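Beta-porphyranase A (Bacteroides plebeius, PDB 4AW7) cleaves the sulfated red-algal polysaccharide porphyran at beta-1,4 linkages between D-galactose and L-galactose-6-sulfate, releasing mostly disaccharides. Local coordinates at residues S76-K81 / G124-E129; H83-Y88 / G116-Q121; F141-E146 / A172-H177. All blocks are in the same frame, centred on the assembly; numbering follows the deposited sequence.

Contact 1: S76-K81 / G124-E129. With L6S (6-O-sulfo-alpha-L-galactopyranose), chain B.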
loop_
_atom_site.group_PDB
_atom_site.type_symbol
_atom_site.label_atom_id
_atom_site.label_comp_id
_atom_site.label_asym_id
_atom_site.label_seq_id
_atom_site.Cartn_x
_atom_site.Cartn_y
_atom_site.Cartn_z
ATOM N N SER A 76 21.034 -3.406 15.090
ATOM C CA SER A 76 20.687 -4.187 16.271
ATOM C C SER A 76 21.760 -5.303 16.451
ATOM O O SER A 76 22.262 -5.518 17.566
ATOM C CB SER A 76 19.200 -4.665 16.222
ATOM O OG SER A 76 18.820 -5.086 14.937
ATOM N N TYR A 77 22.193 -5.937 15.361
ATOM C CA TYR A 77 23.263 -6.943 15.461
ATOM C C TYR A 77 24.556 -6.326 16.018
ATOM O O TYR A 77 25.185 -6.862 16.927
ATOM C CB TYR A 77 23.517 -7.532 14.080
ATOM C CG TYR A 77 24.692 -8.500 14.019
ATOM C CD1 TYR A 77 25.988 -8.021 13.835
ATOM C CD2 TYR A 77 24.517 -9.887 14.126
ATOM C CE1 TYR A 77 27.078 -8.872 13.785
ATOM C CE2 TYR A 77 25.613 -10.756 14.078
ATOM C CZ TYR A 77 26.890 -10.234 13.902
ATOM O OH TYR A 77 28.000 -11.059 13.828
ATOM N N ALA A 78 24.955 -5.177 15.473
ATOM C CA ALA A 78 26.212 -4.536 15.882
ATOM C C ALA A 78 26.155 -4.077 17.319
ATOM O O ALA A 78 27.122 -4.286 18.067
ATOM C CB ALA A 78 26.610 -3.380 14.970
ATOM N N TYR A 79 25.070 -3.434 17.723
ATOM C CA TYR A 79 24.959 -2.933 19.098
ATOM C C TYR A 79 25.021 -4.083 20.089
ATOM O O TYR A 79 25.633 -3.975 21.151
ATOM C CB TYR A 79 23.716 -2.053 19.289
ATOM C CG TYR A 79 23.693 -1.449 20.665
ATOM C CD1 TYR A 79 24.294 -0.202 20.918
ATOM C CD2 TYR A 79 23.069 -2.101 21.717
ATOM C CE1 TYR A 79 24.304 0.329 22.219
ATOM C CE2 TYR A 79 23.075 -1.565 22.989
ATOM C CZ TYR A 79 23.684 -0.359 23.234
ATOM O OH TYR A 79 23.689 0.129 24.523
ATOM N N ASN A 80 24.449 -5.219 19.706
ATOM C CA ASN A 80 24.478 -6.425 20.547
ATOM C C ASN A 80 25.913 -6.903 20.821
ATOM O O ASN A 80 26.177 -7.460 21.900
ATOM C CB ASN A 80 23.612 -7.517 19.903
ATOM C CG ASN A 80 23.634 -8.827 20.649
ATOM O OD1 ASN A 80 24.372 -9.724 20.267
ATOM N ND2 ASN A 80 22.805 -8.957 21.660
ATOM N N LYS A 81 26.816 -6.619 19.892
ATOM C CA LYS A 81 28.254 -6.955 20.054
ATOM C C LYS A 81 29.054 -5.861 20.753
ATOM O O LYS A 81 29.864 -6.164 21.627
ATOM C CB LYS A 81 28.913 -7.220 18.704
ATOM C CG LYS A 81 28.187 -8.240 17.812
ATOM C CD LYS A 81 27.949 -9.572 18.492
ATOM C CE LYS A 81 27.034 -10.494 17.661
ATOM N NZ LYS A 81 25.658 -9.814 17.380
ATOM N N GLY A 124 26.941 3.224 6.819
ATOM C CA GLY A 124 26.579 2.674 5.524
ATOM C C GLY A 124 27.483 1.520 5.123
ATOM O O GLY A 124 27.030 0.455 4.645
ATOM N N ALA A 125 28.791 1.704 5.307
ATOM C CA ALA A 125 29.739 0.622 5.023
ATOM C C ALA A 125 29.433 -0.619 5.825
ATOM O O ALA A 125 29.538 -1.742 5.313
ATOM C CB ALA A 125 31.193 1.100 5.290
ATOM N N TRP A 126 29.018 -0.463 7.072
ATOM C CA TRP A 126 28.720 -1.588 7.915
ATOM C C TRP A 126 27.522 -2.356 7.362
ATOM O O TRP A 126 27.521 -3.579 7.420
ATOM C CB TRP A 126 28.490 -1.172 9.376
ATOM C CG TRP A 126 27.946 -2.256 10.181
ATOM C CD1 TRP A 126 26.698 -2.327 10.712
ATOM C CD2 TRP A 126 28.579 -3.521 10.464
ATOM N NE1 TRP A 126 26.518 -3.520 11.338
ATOM C CE2 TRP A 126 27.661 -4.277 11.220
ATOM C CE3 TRP A 126 29.845 -4.066 10.185
ATOM C CZ2 TRP A 126 27.951 -5.579 11.664
ATOM C CZ3 TRP A 126 30.133 -5.348 10.642
ATOM C CH2 TRP A 126 29.192 -6.088 11.361
ATOM N N SER A 127 26.461 -1.688 6.899
ATOM C CA SER A 127 25.341 -2.452 6.360
ATOM C C SER A 127 25.823 -3.364 5.253
ATOM O O SER A 127 25.412 -4.521 5.181
ATOM C CB SER A 127 24.199 -1.551 5.880
ATOM O OG SER A 127 24.508 -0.761 4.737
ATOM N N ALA A 128 26.668 -2.839 4.367
ATOM C CA ALA A 128 27.194 -3.642 3.256
ATOM C C ALA A 128 28.115 -4.748 3.721
ATOM O O ALA A 128 28.056 -5.851 3.205
ATOM C CB ALA A 128 27.825 -2.781 2.204
ATOM N N GLU A 129 28.935 -4.486 4.737
ATOM C CA GLU A 129 29.799 -5.523 5.251
ATOM C C GLU A 129 28.993 -6.654 5.944
ATOM O O GLU A 129 29.273 -7.843 5.746
ATOM C CB GLU A 129 30.820 -4.840 6.167
ATOM C CG GLU A 129 31.784 -5.740 6.907
ATOM C CD GLU A 129 32.865 -6.385 6.044
ATOM O OE1 GLU A 129 32.942 -6.105 4.836
ATOM O OE2 GLU A 129 33.655 -7.153 6.630
HETATM O O1S L6S B . 23.808 -12.053 16.757
HETATM O O2S L6S B . 22.902 -9.840 17.276
HETATM O O3S L6S B . 21.778 -11.277 15.607
HETATM C C1 L6S B . 19.701 -11.046 21.273
HETATM C C2 L6S B . 20.155 -11.601 22.645
HETATM C C3 L6S B . 20.649 -13.041 22.510
HETATM C C4 L6S B . 21.765 -13.097 21.442
HETATM C C5 L6S B . 21.234 -12.533 20.100
HETATM C C6 L6S B . 22.318 -12.470 19.053
HETATM O O2 L6S B . 19.074 -11.591 23.590
HETATM O O3 L6S B . 21.168 -13.508 23.753
HETATM O O4 L6S B . 22.908 -12.329 21.905
HETATM O O5 L6S B . 20.688 -11.158 20.243
HETATM O O6 L6S B . 21.749 -11.947 17.858
HETATM S S1 L6S B . 22.562 -11.241 16.878
#
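Trp-126 of helix 120-132 presses the five-membered side of its indole against Ala-78 and its outer edge against Tyr-77, joining that helix to helix 74-82 in the (beta/alpha)8-barrel catalytic domain of family GH86, in clan GH-A. The tight part is the buried pair: Ala-78 CB approaches Trp-126 NE1 to 3.6 Å, although the polar need of that nitrogen is met elsewhere, by the carbonyl of Pro-74. Beside it, Tyr-77 CD1 lies in the indole plane, 3.8 Å from Trp-126 CZ2, and the two side chains cross at about a right angle. A chi1 of 175° and a chi2 of -85° turn Tyr-77 CD1 toward Trp-126 and leave CD2 and CE2 beside the sulfate. On this partly exposed, sugar-lined side Asn-80 makes only weak, long bonds to O4 of the sulfated galactose, at 3.4 Å from both ND2 and OD1. Lys-81, an experimentally established substrate-binding residue, grips the sulfate firmly, bending at chi2 and chi4 to bring its ammonium 3.3 Å above the centre of the Tyr-77 ring. There NZ donates to Tyr-77 O, to Asn-80 OD1 in the carbonyl plane on a lone pair, and at 3.0 Å to sulfate oxygen O1S.

Contact 2: H83-Y88 / G116-Q121; sequences HEVGKY and GGIDVQ
Ile-118 lays the end of its side chain over the backbone of Gly-86, with both CG1 and CD1 4.0 Å from Gly-86 CA, packing a type II beta turn (Glu-84 to Lys-87) against the residue that precedes a helix N-cap. The evidence for the turn type is Val-85 psi of 141° followed by Gly-86 phi of 72°, a positive value that suits glycine; the bond from Lys-87 N to Glu-84 O, at 3.3 Å, closes it. Glycine's bare CA faces Ile-118, whose chi1 of -164° sets CG1 beside its own carbonyl carbon. Farther along the side chain, CD1 lies 3.7 Å from Tyr-88 OH, and these two side chains are nearly perpendicular. Val-85 CG2 is 4.4 Å from Ile-118 CD1, a looser apolar touch. The Tyr-88 ring is itself held: Gly-86 C sits 3.6 Å above one face, toward the rim, and the ring stacks on Trp-126 of helix 120-132. Asp-119 caps that helix by accepting from Ala-122 N through OD1. Polar linkage between the two surface segments runs through one water, which donates to Gly-86 O and accepts from Asp-119 N, each at 2.9 Å.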
loop_
_atom_site.group_PDB
_atom_site.type_symbol
_atom_site.label_atom_id
_atom_site.label_comp_id
_atom_site.label_asym_id
_atom_site.label_seq_id
_atom_site.Cartn_x
_atom_site.Cartn_y
_atom_site.Cartn_z
ATOM N N HIS A 83 27.893 -2.748 22.117
ATOM C CA HIS A 83 27.138 -1.942 23.092
ATOM C C HIS A 83 27.431 -0.440 22.982
ATOM O O HIS A 83 27.296 0.315 23.958
ATOM C CB HIS A 83 27.290 -2.517 24.513
ATOM C CG HIS A 83 26.766 -3.924 24.626
ATOM N ND1 HIS A 83 25.418 -4.214 24.722
ATOM C CD2 HIS A 83 27.405 -5.120 24.601
ATOM C CE1 HIS A 83 25.254 -5.525 24.793
ATOM N NE2 HIS A 83 26.442 -6.096 24.724
ATOM N N GLU A 84 27.746 0.012 21.779
ATOM C CA GLU A 84 27.960 1.420 21.520
ATOM C C GLU A 84 27.399 1.761 20.149
ATOM O O GLU A 84 27.810 1.177 19.157
ATOM C CB GLU A 84 29.454 1.753 21.532
ATOM C CG GLU A 84 30.159 1.784 22.869
ATOM C CD GLU A 84 31.570 2.363 22.716
ATOM O OE1 GLU A 84 31.700 3.564 22.379
ATOM O OE2 GLU A 84 32.541 1.602 22.873
ATOM N N VAL A 85 26.563 2.802 20.099
ATOM C CA VAL A 85 26.020 3.284 18.839
ATOM C C VAL A 85 27.161 3.717 17.930
ATOM O O VAL A 85 28.150 4.301 18.404
ATOM C CB VAL A 85 25.001 4.422 19.057
ATOM C CG1 VAL A 85 25.635 5.662 19.691
ATOM C CG2 VAL A 85 24.330 4.771 17.745
ATOM N N GLY A 86 27.054 3.437 16.637
ATOM C CA GLY A 86 28.014 3.893 15.686
ATOM C C GLY A 86 29.363 3.216 15.710
ATOM O O GLY A 86 30.276 3.712 15.026
ATOM N N LYS A 87 29.474 2.141 16.481
ATOM C CA LYS A 87 30.703 1.347 16.535
ATOM C C LYS A 87 30.368 -0.089 16.113
ATOM O O LYS A 87 29.469 -0.722 16.677
ATOM C CB LYS A 87 31.253 1.384 17.948
ATOM C CG LYS A 87 31.528 2.789 18.510
ATOM C CD LYS A 87 32.917 3.364 18.198
ATOM C CE LYS A 87 32.951 4.172 16.907
ATOM N NZ LYS A 87 33.780 5.410 17.049
ATOM N N TYR A 88 31.132 -0.607 15.148
ATOM C CA TYR A 88 30.782 -1.854 14.452
ATOM C C TYR A 88 31.859 -2.921 14.669
ATOM O O TYR A 88 33.062 -2.603 14.749
ATOM C CB TYR A 88 30.521 -1.559 12.969
ATOM C CG TYR A 88 29.513 -0.449 12.856
ATOM C CD1 TYR A 88 28.212 -0.624 13.315
ATOM C CD2 TYR A 88 29.864 0.786 12.361
ATOM C CE1 TYR A 88 27.286 0.415 13.290
ATOM C CE2 TYR A 88 28.942 1.812 12.290
ATOM C CZ TYR A 88 27.645 1.625 12.797
ATOM O OH TYR A 88 26.725 2.669 12.759
ATOM N N GLY A 116 23.398 11.527 17.334
ATOM C CA GLY A 116 24.241 12.639 16.915
ATOM C C GLY A 116 25.706 12.236 16.944
ATOM O O GLY A 116 26.145 11.512 17.832
ATOM N N GLY A 117 26.425 12.705 15.944
ATOM C CA GLY A 117 27.862 12.474 15.875
ATOM C C GLY A 117 28.257 11.197 15.181
ATOM O O GLY A 117 29.433 10.952 14.946
ATOM N N ILE A 118 27.281 10.368 14.821
ATOM C CA ILE A 118 27.555 9.122 14.103
ATOM C C ILE A 118 28.288 9.356 12.787
ATOM O O ILE A 118 28.000 10.304 12.057
ATOM C CB ILE A 118 26.232 8.306 13.886
ATOM C CG1 ILE A 118 26.543 6.867 13.504
ATOM C CG2 ILE A 118 25.314 8.999 12.915
ATOM C CD1 ILE A 118 25.320 5.967 13.615
ATOM N N ASP A 119 29.228 8.440 12.481
ATOM C CA ASP A 119 29.924 8.433 11.219
ATOM C C ASP A 119 28.993 7.747 10.198
ATOM O O ASP A 119 28.873 6.528 10.162
ATOM C CB ASP A 119 31.271 7.698 11.365
ATOM C CG ASP A 119 32.059 7.599 10.050
ATOM O OD1 ASP A 119 31.526 7.850 8.964
ATOM O OD2 ASP A 119 33.295 7.308 10.127
ATOM N N VAL A 120 28.330 8.555 9.404
ATOM C CA VAL A 120 27.334 8.084 8.468
ATOM C C VAL A 120 27.941 7.189 7.367
ATOM O O VAL A 120 27.346 6.199 6.955
ATOM C CB VAL A 120 26.634 9.314 7.830
ATOM C CG1 VAL A 120 25.784 8.929 6.739
ATOM C CG2 VAL A 120 25.807 10.102 8.874
ATOM N N GLN A 121 29.138 7.528 6.895
ATOM C CA GLN A 121 29.793 6.682 5.901
ATOM C C GLN A 121 30.147 5.309 6.499
ATOM O O GLN A 121 29.876 4.284 5.876
ATOM C CB GLN A 121 30.999 7.425 5.271
ATOM C CG GLN A 121 30.531 8.595 4.329
ATOM C CD GLN A 121 29.639 8.078 3.129
ATOM O OE1 GLN A 121 30.051 7.166 2.489
ATOM N NE2 GLN A 121 28.449 8.623 2.881
HETATM O O HOH W 1 30.174 6.621 14.600
#

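Contact 3: F141-E146 / A172-H177; sequences FEPLNE and ASIGKH. With GAL (beta-D-galactopyranose), chain D; GLA (alpha-D-galactopyranose), chain C.
Ile-174 meets the strand-end segment with two branches: CD1 rests 3.7 Å from both Pro-143 CB and Pro-143 CG, while CG2 comes to 3.7 Å from Phe-141 CE2. Pro-143 and Ile-174 run antiparallel alongside one another, while the Phe-141 ring lies roughly perpendicular to the isoleucine chain. Ile-174 can serve both because CG2 is anti to the backbone nitrogen and CG1 anti to the carbonyl carbon (chi1 -71°). Pro-143 CA lies 3.9 Å above one face of the Phe-141 ring, offset toward its rim. Beyond this buried apolar layer the chain runs on into the active site. Asn-145 ND2 donates to galactose O2 at 2.8 Å with a nearly straight N-H...O angle of 170°, and its OD1 accepts from Arg-69, which also pairs with Glu-142. Next comes Glu-146, the inferred proton donor, whose close approach to O1 of the beta anomer rests on alternate models and is doubtful. On the side facing helix 120-132, Ser-173 O takes two bonds, from His-177 N and ND1, on opposite faces of its plane. Strand 136-142, helix 160-179 and the parallel, adjacent strand 189-195 form a beta-alpha-beta crossover of the barrel, with helix 120-132 flanking the helix.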
loop_
_atom_site.group_PDB
_atom_site.type_symbol
_atom_site.label_atom_id
_atom_site.label_comp_id
_atom_site.label_asym_id
_atom_site.label_seq_id
_atom_site.Cartn_x
_atom_site.Cartn_y
_atom_site.Cartn_z
ATOM N N PHE A 141 15.596 -4.001 2.676
ATOM C CA PHE A 141 16.107 -3.367 3.894
ATOM C C PHE A 141 15.532 -1.952 3.941
ATOM O O PHE A 141 15.650 -1.201 2.985
ATOM C CB PHE A 141 17.635 -3.348 3.900
ATOM C CG PHE A 141 18.246 -2.779 5.161
ATOM C CD1 PHE A 141 17.700 -3.010 6.416
ATOM C CD2 PHE A 141 19.420 -2.043 5.106
ATOM C CE1 PHE A 141 18.272 -2.502 7.557
ATOM C CE2 PHE A 141 20.017 -1.577 6.279
ATOM C CZ PHE A 141 19.450 -1.798 7.485
ATOM N N GLU A 142 14.935 -1.632 5.081
ATOM C CA GLU A 142 14.209 -0.380 5.334
ATOM C C GLU A 142 14.854 0.201 6.603
ATOM O O GLU A 142 14.400 -0.056 7.719
ATOM C CB GLU A 142 12.736 -0.703 5.509
ATOM C CG GLU A 142 11.799 0.480 5.604
ATOM C CD GLU A 142 10.343 0.054 5.805
ATOM O OE1 GLU A 142 10.097 -0.908 6.557
ATOM O OE2 GLU A 142 9.470 0.739 5.207
ATOM N N PRO A 143 15.995 0.918 6.441
ATOM C CA PRO A 143 16.893 1.193 7.566
ATOM C C PRO A 143 16.327 1.637 8.913
ATOM O O PRO A 143 16.809 1.200 9.925
ATOM C CB PRO A 143 17.809 2.245 6.947
ATOM C CG PRO A 143 18.022 1.772 5.556
ATOM C CD PRO A 143 16.707 1.123 5.162
ATOM N N LEU A 144 15.385 2.586 8.926
ATOM C CA LEU A 144 14.802 3.069 10.176
ATOM C C LEU A 144 13.295 3.171 10.082
ATOM O O LEU A 144 12.785 3.856 9.196
ATOM C CB LEU A 144 15.380 4.441 10.539
ATOM C CG LEU A 144 16.883 4.587 10.727
ATOM C CD1 LEU A 144 17.263 6.056 10.842
ATOM C CD2 LEU A 144 17.326 3.819 12.026
ATOM N N ASN A 145 12.611 2.535 10.994
ATOM C CA ASN A 145 11.161 2.599 11.040
ATOM C C ASN A 145 10.694 3.926 11.616
ATOM O O ASN A 145 11.218 4.376 12.647
ATOM C CB ASN A 145 10.652 1.488 11.927
ATOM C CG ASN A 145 9.137 1.434 11.954
ATOM O OD1 ASN A 145 8.491 1.364 10.895
ATOM N ND2 ASN A 145 8.552 1.467 13.155
ATOM N N GLU A 146 9.685 4.534 10.984
ATOM C CA GLU A 146 9.061 5.796 11.423
ATOM C C GLU A 146 10.048 6.772 12.079
ATOM O O GLU A 146 9.885 7.207 13.215
ATOM C CB GLU A 146 7.860 5.506 12.287
ATOM C CG GLU A 146 6.864 4.627 11.528
ATOM C CD GLU A 146 5.564 4.489 12.220
ATOM O OE1 GLU A 146 5.451 4.865 13.397
ATOM O OE2 GLU A 146 4.628 3.966 11.570
ATOM N N ALA A 172 20.731 7.318 2.943
ATOM C CA ALA A 172 21.444 7.513 1.688
ATOM C C ALA A 172 22.741 6.731 1.671
ATOM O O ALA A 172 23.061 6.069 0.680
ATOM C CB ALA A 172 21.737 9.012 1.452
ATOM N N SER A 173 23.485 6.791 2.771
ATOM C CA SER A 173 24.735 6.089 2.855
ATOM C C SER A 173 24.546 4.584 2.714
ATOM O O SER A 173 25.319 3.872 2.077
ATOM C CB SER A 173 25.441 6.440 4.169
ATOM O OG SER A 173 26.647 5.714 4.247
ATOM N N ILE A 174 23.500 4.068 3.330
ATOM C CA ILE A 174 23.218 2.633 3.286
ATOM C C ILE A 174 22.922 2.235 1.849
ATOM O O ILE A 174 23.481 1.246 1.347
ATOM C CB ILE A 174 22.067 2.261 4.240
ATOM C CG1 ILE A 174 22.547 2.382 5.695
ATOM C CG2 ILE A 174 21.536 0.845 3.906
ATOM C CD1 ILE A 174 21.457 2.405 6.724
ATOM N N GLY A 175 22.028 2.966 1.185
ATOM C CA GLY A 175 21.710 2.649 -0.218
ATOM C C GLY A 175 22.961 2.704 -1.093
ATOM O O GLY A 175 23.203 1.819 -1.908
ATOM N N LYS A 176 23.771 3.736 -0.914
ATOM C CA LYS A 176 24.965 3.887 -1.727
ATOM C C LYS A 176 25.905 2.712 -1.539
ATOM O O LYS A 176 26.417 2.115 -2.533
ATOM C CB LYS A 176 25.680 5.181 -1.372
ATOM C CG LYS A 176 26.866 5.441 -2.285
ATOM C CD LYS A 176 27.577 6.736 -1.886
ATOM C CE LYS A 176 28.327 6.570 -0.555
ATOM N NZ LYS A 176 29.192 7.746 -0.183
ATOM N N HIS A 177 26.152 2.346 -0.297
ATOM C CA HIS A 177 27.108 1.274 -0.024
ATOM C C HIS A 177 26.609 -0.098 -0.468
ATOM O O HIS A 177 27.361 -0.891 -1.033
ATOM C CB HIS A 177 27.487 1.245 1.444
ATOM C CG HIS A 177 28.429 2.342 1.855
ATOM N ND1 HIS A 177 28.012 3.604 2.207
ATOM C CD2 HIS A 177 29.771 2.329 2.023
ATOM C CE1 HIS A 177 29.061 4.329 2.557
ATOM N NE2 HIS A 177 30.143 3.575 2.464
HETATM C C1 GAL D . 3.542 2.208 13.292
HETATM C C2 GAL D . 4.597 1.364 14.032
HETATM C C3 GAL D . 3.993 0.080 14.571
HETATM C C4 GAL D . 2.675 0.318 15.264
HETATM C C5 GAL D . 1.729 1.074 14.316
HETATM C C6 GAL D . 0.267 1.056 14.897
HETATM O O1 GAL D . 4.203 3.460 12.848
HETATM O O2 GAL D . 5.736 1.112 13.148
HETATM O O3 GAL D . 4.807 -0.503 15.553
HETATM O O4 GAL D . 2.885 1.070 16.475
HETATM O O5 GAL D . 2.383 2.403 14.082
HETATM O O6 GAL D . -0.437 -0.143 14.348
HETATM C C1 GLA C . 3.542 2.208 13.292
HETATM C C2 GLA C . 4.597 1.364 14.032
HETATM C C3 GLA C . 3.993 0.080 14.571
HETATM C C4 GLA C . 2.675 0.318 15.264
HETATM C C5 GLA C . 1.729 1.074 14.316
HETATM C C6 GLA C . 0.267 1.056 14.897
HETATM O O1 GLA C . 3.234 1.823 12.021
HETATM O O2 GLA C . 5.736 1.112 13.148
HETATM O O3 GLA C . 4.807 -0.503 15.553
HETATM O O4 GLA C . 2.885 1.070 16.475
HETATM O O5 GLA C . 2.383 2.403 14.082
HETATM O O6 GLA C . -0.437 -0.143 14.348
#

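From the N terminus, helix 74-82 supplies the first half of contact 1, and the loop after it supplies that of contact 2. The chain then forms strands 99-101 and 104-106 before contact 2 closes at 116-121, the entry to helix 120-132; contact 1 closes soon after on the same helix, so the smaller loop lies within the larger. Contact 3 follows in series, opening at the end of strand 136-142 and closing on helix 160-179. Helix 120-132 is shared by contacts 1 and 2 and packs on contact 3, with Ser-127 OG 3.5 Å from Ile-174 CG2. Together the three contacts tie the sulfate-binding helix to the end of strand 136-142, which leads to the probable proton donor.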